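Local coordinates for haloalkane dehalogenase (Mycobacterium rhodesiae, PDB 4MJ3), which hydrolyses the carbon–halogen bond of haloalkanes, probably releasing a halide ion and the corresponding alcohol, as an alpha/beta-hydrolase-fold enzyme, at residues L162-Q165 with K166-Q169; P172-A176 with G177-N181. All coordinates share one frame; numbering follows the deposited sequence.

Interaction 1: residues L162-Q165 with K166-Q169; sequences LAWQ and KFSQ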
ATOM      1  N   LEU A 162     -10.558   0.207  15.245  1.00 11.95           N
ATOM      2  CA  LEU A 162     -11.946   0.664  15.344  1.00 11.97           C
ATOM      3  C   LEU A 162     -12.087   2.175  15.554  1.00 13.00           C
ATOM      4  O   LEU A 162     -13.018   2.816  15.039  1.00 13.48           O
ATOM      5  CB  LEU A 162     -12.697  -0.104  16.447  1.00 14.96           C
ATOM      6  CG  LEU A 162     -12.889  -1.598  16.132  1.00 17.95           C
ATOM      7  CD1 LEU A 162     -13.479  -2.315  17.331  1.00 20.40           C
ATOM      8  CD2 LEU A 162     -13.783  -1.784  14.909  1.00 18.24           C
ATOM      9  N   ALA A 163     -11.158   2.765  16.294  1.00 14.24           N
ATOM     10  CA  ALA A 163     -11.184   4.218  16.521  1.00 13.02           C
ATOM     11  C   ALA A 163     -10.913   4.962  15.214  1.00 11.84           C
ATOM     12  O   ALA A 163     -11.568   5.968  14.900  1.00 13.43           O
ATOM     13  CB  ALA A 163     -10.152   4.597  17.563  1.00 15.64           C
ATOM     14  N   TRP A 164      -9.951   4.462  14.453  1.00 10.33           N
ATOM     15  CA  TRP A 164      -9.665   5.017  13.116  1.00 10.66           C
ATOM     16  C   TRP A 164     -10.892   4.851  12.215  1.00 11.28           C
ATOM     17  O   TRP A 164     -11.339   5.805  11.559  1.00 11.17           O
ATOM     18  CB  TRP A 164      -8.407   4.392  12.483  1.00 10.70           C
ATOM     19  CG  TRP A 164      -8.466   4.399  10.983  1.00  9.49           C
ATOM     20  CD1 TRP A 164      -8.629   3.308  10.176  1.00 10.68           C
ATOM     21  CD2 TRP A 164      -8.519   5.536  10.127  1.00 10.38           C
ATOM     22  NE1 TRP A 164      -8.684   3.692   8.868  1.00 10.81           N
ATOM     23  CE2 TRP A 164      -8.650   5.059   8.811  1.00 10.01           C
ATOM     24  CE3 TRP A 164      -8.424   6.930  10.334  1.00  9.95           C
ATOM     25  CZ2 TRP A 164      -8.729   5.915   7.715  1.00  9.49           C
ATOM     26  CZ3 TRP A 164      -8.503   7.767   9.246  1.00 10.96           C
ATOM     27  CH2 TRP A 164      -8.641   7.263   7.957  1.00 10.81           C
ATOM     28  N   GLN A 165     -11.468   3.652  12.199  1.00 11.66           N
ATOM     29  CA  GLN A 165     -12.614   3.400  11.338  1.00 11.72           C
ATOM     30  C   GLN A 165     -13.748   4.390  11.620  1.00 11.92           C
ATOM     31  O   GLN A 165     -14.301   5.019  10.697  1.00 12.54           O
ATOM     32  CB  GLN A 165     -13.108   1.952  11.503  1.00 14.31           C
ATOM     33  CG  GLN A 165     -14.137   1.564  10.459  1.00 12.90           C
ATOM     34  CD  GLN A 165     -14.759   0.218  10.747  1.00 16.79           C
ATOM     35  OE1 GLN A 165     -15.338   0.013  11.819  1.00 16.29           O
ATOM     36  NE2 GLN A 165     -14.657  -0.701   9.800  1.00 15.82           N
ATOM     37  N   LYS A 166     -14.106   4.540  12.887  1.00 11.31           N
ATOM     38  CA  LYS A 166     -15.154   5.475  13.302  1.00 12.57           C
ATOM     39  C   LYS A 166     -14.846   6.916  12.872  1.00 11.98           C
ATOM     40  O   LYS A 166     -15.693   7.596  12.278  1.00 11.05           O
ATOM     41  CB  LYS A 166     -15.371   5.372  14.817  1.00 15.38           C
ATOM     42  CG  LYS A 166     -16.524   6.200  15.358  1.00 19.84           C
ATOM     43  CD  LYS A 166     -16.638   5.980  16.857  1.00 24.89           C
ATOM     44  CE  LYS A 166     -17.812   6.697  17.469  1.00 27.73           C
ATOM     45  NZ  LYS A 166     -17.443   8.108  17.725  1.00 33.40           N
ATOM     46  N   PHE A 167     -13.624   7.379  13.133  1.00 12.14           N
ATOM     47  CA  PHE A 167     -13.214   8.728  12.706  1.00 11.73           C
ATOM     48  C   PHE A 167     -13.385   8.903  11.201  1.00 11.98           C
ATOM     49  O   PHE A 167     -13.902   9.943  10.726  1.00 12.12           O
ATOM     50  CB  PHE A 167     -11.777   9.012  13.113  1.00 11.52           C
ATOM     51  CG  PHE A 167     -11.238  10.282  12.529  1.00 11.99           C
ATOM     52  CD1 PHE A 167     -11.508  11.506  13.125  1.00 13.98           C
ATOM     53  CD2 PHE A 167     -10.538  10.259  11.341  1.00 12.39           C
ATOM     54  CE1 PHE A 167     -11.045  12.680  12.563  1.00 13.48           C
ATOM     55  CE2 PHE A 167     -10.063  11.436  10.778  1.00 12.19           C
ATOM     56  CZ  PHE A 167     -10.344  12.645  11.384  1.00 12.71           C
ATOM     57  N   SER A 168     -12.975   7.882  10.442  1.00 12.05           N
ATOM     58  CA  SER A 168     -12.966   8.000   8.980  1.00 11.60           C
ATOM     59  C   SER A 168     -14.364   8.225   8.418  1.00 11.01           C
ATOM     60  O   SER A 168     -14.522   8.856   7.372  1.00 11.55           O
ATOM     61  CB  SER A 168     -12.330   6.780   8.333  1.00 10.97           C
ATOM     62  OG  SER A 168     -13.222   5.673   8.385  1.00 10.29           O
ATOM     63  N   GLN A 169     -15.379   7.701   9.117  1.00 11.51           N
ATOM     64  CA  GLN A 169     -16.761   7.845   8.716  1.00 12.31           C
ATOM     65  C   GLN A 169     -17.402   9.106   9.292  1.00 13.92           C
ATOM     66  O   GLN A 169     -18.225   9.747   8.631  1.00 16.38           O
ATOM     67  CB  GLN A 169     -17.557   6.609   9.159  1.00 12.62           C
ATOM     68  CG  GLN A 169     -16.999   5.302   8.628  1.00 11.94           C
ATOM     69  CD  GLN A 169     -16.836   5.304   7.124  1.00 12.53           C
ATOM     70  OE1 GLN A 169     -17.816   5.270   6.380  1.00 12.93           O
ATOM     71  NE2 GLN A 169     -15.596   5.360   6.664  1.00 11.45           N
TER

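Interaction 2: residues P172-A176 with G177-N181; sequences PLFPA and GQIVN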
ATOM      1  N   PRO A 172     -16.469  15.356   9.487  1.00 13.49           N
ATOM      2  CA  PRO A 172     -17.256  16.051   8.451  1.00 14.93           C
ATOM      3  C   PRO A 172     -16.491  16.252   7.163  1.00 14.96           C
ATOM      4  O   PRO A 172     -17.026  16.002   6.099  1.00 13.51           O
ATOM      5  CB  PRO A 172     -17.587  17.396   9.099  1.00 18.34           C
ATOM      6  CG  PRO A 172     -17.629  17.095  10.568  1.00 17.19           C
ATOM      7  CD  PRO A 172     -16.550  16.062  10.786  1.00 16.70           C
ATOM      8  N   LEU A 173     -15.239  16.708   7.270  1.00 15.97           N
ATOM      9  CA  LEU A 173     -14.363  16.902   6.122  1.00 15.75           C
ATOM     10  C   LEU A 173     -13.171  15.956   6.266  1.00 14.58           C
ATOM     11  O   LEU A 173     -12.548  15.908   7.322  1.00 17.04           O
ATOM     12  CB  LEU A 173     -13.869  18.335   6.060  1.00 17.90           C
ATOM     13  CG  LEU A 173     -14.953  19.403   5.844  1.00 23.64           C
ATOM     14  CD1 LEU A 173     -14.296  20.766   5.727  1.00 28.64           C
ATOM     15  CD2 LEU A 173     -15.794  19.112   4.604  1.00 25.47           C
ATOM     16  N   PHE A 174     -12.890  15.177   5.229  1.00 13.13           N
ATOM     17  CA  PHE A 174     -11.870  14.141   5.301  1.00 12.19           C
ATOM     18  C   PHE A 174     -10.526  14.736   4.917  1.00 12.60           C
ATOM     19  O   PHE A 174     -10.344  15.102   3.748  1.00 11.94           O
ATOM     20  CB  PHE A 174     -12.248  13.016   4.347  1.00 13.33           C
ATOM     21  CG  PHE A 174     -11.403  11.780   4.477  1.00 12.38           C
ATOM     22  CD1 PHE A 174     -10.204  11.668   3.792  1.00 13.10           C
ATOM     23  CD2 PHE A 174     -11.825  10.713   5.252  1.00 13.25           C
ATOM     24  CE1 PHE A 174      -9.431  10.516   3.888  1.00 10.45           C
ATOM     25  CE2 PHE A 174     -11.076   9.551   5.333  1.00 11.24           C
ATOM     26  CZ  PHE A 174      -9.879   9.445   4.650  1.00 11.88           C
ATOM     27  N   PRO A 175      -9.588  14.896   5.885  1.00 12.98           N
ATOM     28  CA  PRO A 175      -8.328  15.620   5.610  1.00 13.43           C
ATOM     29  C   PRO A 175      -7.177  14.632   5.445  1.00 12.60           C
ATOM     30  O   PRO A 175      -6.568  14.201   6.433  1.00 13.70           O
ATOM     31  CB  PRO A 175      -8.154  16.463   6.880  1.00 13.67           C
ATOM     32  CG  PRO A 175      -8.775  15.614   7.964  1.00 15.26           C
ATOM     33  CD  PRO A 175      -9.671  14.588   7.323  1.00 12.52           C
ATOM     34  N   ALA A 176      -6.947  14.195   4.210  1.00 11.82           N
ATOM     35  CA  ALA A 176      -6.023  13.067   3.997  1.00 12.35           C
ATOM     36  C   ALA A 176      -4.631  13.369   4.567  1.00 11.24           C
ATOM     37  O   ALA A 176      -4.021  12.528   5.221  1.00 10.13           O
ATOM     38  CB  ALA A 176      -5.941  12.709   2.515  1.00 12.52           C
ATOM     39  N   GLY A 177      -4.128  14.563   4.322  1.00 11.80           N
ATOM     40  CA  GLY A 177      -2.809  14.949   4.798  1.00  9.94           C
ATOM     41  C   GLY A 177      -2.700  14.961   6.314  1.00 11.39           C
ATOM     42  O   GLY A 177      -1.748  14.430   6.888  1.00  9.19           O
ATOM     43  N   GLN A 178      -3.699  15.522   6.980  1.00 11.01           N
ATOM     44  CA  GLN A 178      -3.690  15.496   8.437  1.00 13.04           C
ATOM     45  C   GLN A 178      -3.868  14.086   9.001  1.00 11.70           C
ATOM     46  O   GLN A 178      -3.401  13.799  10.115  1.00 12.24           O
ATOM     47  CB  GLN A 178      -4.702  16.471   9.034  1.00 13.74           C
ATOM     48  CG  GLN A 178      -4.244  17.921   8.996  1.00 16.38           C
ATOM     49  CD  GLN A 178      -3.071  18.229   9.928  1.00 20.93           C
ATOM     50  OE1 GLN A 178      -2.687  17.413  10.775  1.00 19.46           O
ATOM     51  NE2 GLN A 178      -2.489  19.424   9.773  1.00 25.53           N
ATOM     52  N   ILE A 179      -4.538  13.196   8.255  1.00 11.70           N
ATOM     53  CA  ILE A 179      -4.630  11.792   8.677  1.00 10.43           C
ATOM     54  C   ILE A 179      -3.258  11.159   8.642  1.00  9.92           C
ATOM     55  O   ILE A 179      -2.878  10.425   9.561  1.00  9.22           O
ATOM     56  CB  ILE A 179      -5.662  11.007   7.830  1.00 10.62           C
ATOM     57  CG1 ILE A 179      -7.071  11.440   8.201  1.00 11.48           C
ATOM     58  CG2 ILE A 179      -5.491   9.487   7.981  1.00  9.44           C
ATOM     59  CD1 ILE A 179      -8.119  11.078   7.158  1.00 11.60           C
ATOM     60  N   VAL A 180      -2.491  11.411   7.577  1.00  8.83           N
ATOM     61  CA  VAL A 180      -1.141  10.861   7.495  1.00  8.85           C
ATOM     62  C   VAL A 180      -0.276  11.433   8.611  1.00  9.66           C
ATOM     63  O   VAL A 180       0.445  10.698   9.285  1.00 10.36           O
ATOM     64  CB  VAL A 180      -0.485  11.110   6.111  1.00  8.60           C
ATOM     65  CG1 VAL A 180       0.932  10.555   6.069  1.00  9.63           C
ATOM     66  CG2 VAL A 180      -1.308  10.448   5.007  1.00  9.19           C
ATOM     67  N   ASN A 181      -0.367  12.740   8.844  1.00  9.50           N
ATOM     68  CA  ASN A 181       0.307  13.346   9.995  1.00 10.92           C
ATOM     69  C   ASN A 181      -0.090  12.701  11.321  1.00 11.16           C
ATOM     70  O   ASN A 181       0.756  12.459  12.199  1.00 10.02           O
ATOM     71  CB  ASN A 181       0.038  14.846  10.052  1.00 12.02           C
ATOM     72  CG  ASN A 181       0.855  15.547  11.116  1.00 12.96           C
ATOM     73  OD1 ASN A 181       2.069  15.361  11.213  1.00 14.81           O
ATOM     74  ND2 ASN A 181       0.192  16.332  11.940  1.00 13.74           N
TER

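Interaction 1: residues L162-Q165 with K166-Q169
Ser168 carries the tightly packed part of this contact. Its CB lies over one face of the Trp164 indole, 3.8 Å from the centroid of the six-membered ring and 16° off the normal, a CH-pi contact. Beside the serine, Phe167 brings its ring edge to the indole, with CD2 3.8 Å from Trp164 CZ3. The hydroxyl of Ser168 turns back along the chain: with chi1 at 75°, OG sits between its backbone N and carbonyl carbon and donates to Gln165 O at 2.6 Å. The same carbonyl accepts a longer bond from Gln169 N. OG accepts from Gln169 NE2 at 2.9 Å, through a nearly straight N-H...O bond with OG in the amide plane of Gln169. Two bonds fix the hydroxyl's rotation. All this lies within helix 159-170, in the probable cap of this alpha/beta hydrolase. Its i to i+4 bonds include Ser168 N to Trp164 O at 2.9 Å. Gln165 NE2 and Gln169 NE2 donate to Pro213 O and Arg210 O, and Gln169 OE1 accepts from Arg93 NH2. The solvent side is looser. Ala163 and Lys166 are exposed, and the lysine runs extended until chi4 bends NZ toward a salt bridge with Glu170.

Interaction 2: residues P172-A176 with G177-N181
Ile179 lays its CD1 methyl over one face of the Phe174 ring, 3.6 Å from the centroid and 19° off the normal. The offset is toward the rim, where CZ is closest to the methyl. This is a hydrophobic staple at the start of helix 176-182: Phe174, just before the N-cap Pro175, packs on Ile179, the fourth residue of the helix. A chi1 of -171°, with CG anti to the backbone N, directs the Phe174 ring forward to the isoleucine, which it crosses at about a right angle. Ile179 CD1 also meets Pro175 CD at 3.8 Å, which makes the methyl a shared packing point for two loop residues. Glu55, Pro56 and Arg210 add to the surroundings of the phenyl ring, which is buried. The first turn is set by backbone bonds. Ile179 N donates to Pro175 O at 2.9 Å, and Val180 N donates to Ala176 O at 3.0 Å. Near the helix start, Gly177 N is bonded to Asp197 OD1 on helix 190-197. On the exposed flank, Gln178 bends at chi2, and its OE1 accepts from Asn181 ND2 at 3.3 Å, with the donor tilted out of the carbonyl plane.

Overall arrangement
The two contacts come in series along the chain, with centres about 12 Å apart. Interaction 1 lies within helix 159-170. Interaction 2 spans the loop that follows and most of the short helix 176-182. Both follow strand 140-145 of the central mixed sheet, in the helical region that corresponds to the cap of haloalkane dehalogenases. They touch directly: Trp164 CZ3 packs on Ile179 CG2 at 3.7 Å, and Phe167 CE2 meets Ile179 CG1 at 3.9 Å. Ile179 therefore joins the two helices. Interaction 1 is mainly at the surface, whereas interaction 2 is mainly buried. Trp164 and Phe174 both reach Glu55, in the loop after strand 48-52, consistent with this part of the cap resting on the main domain.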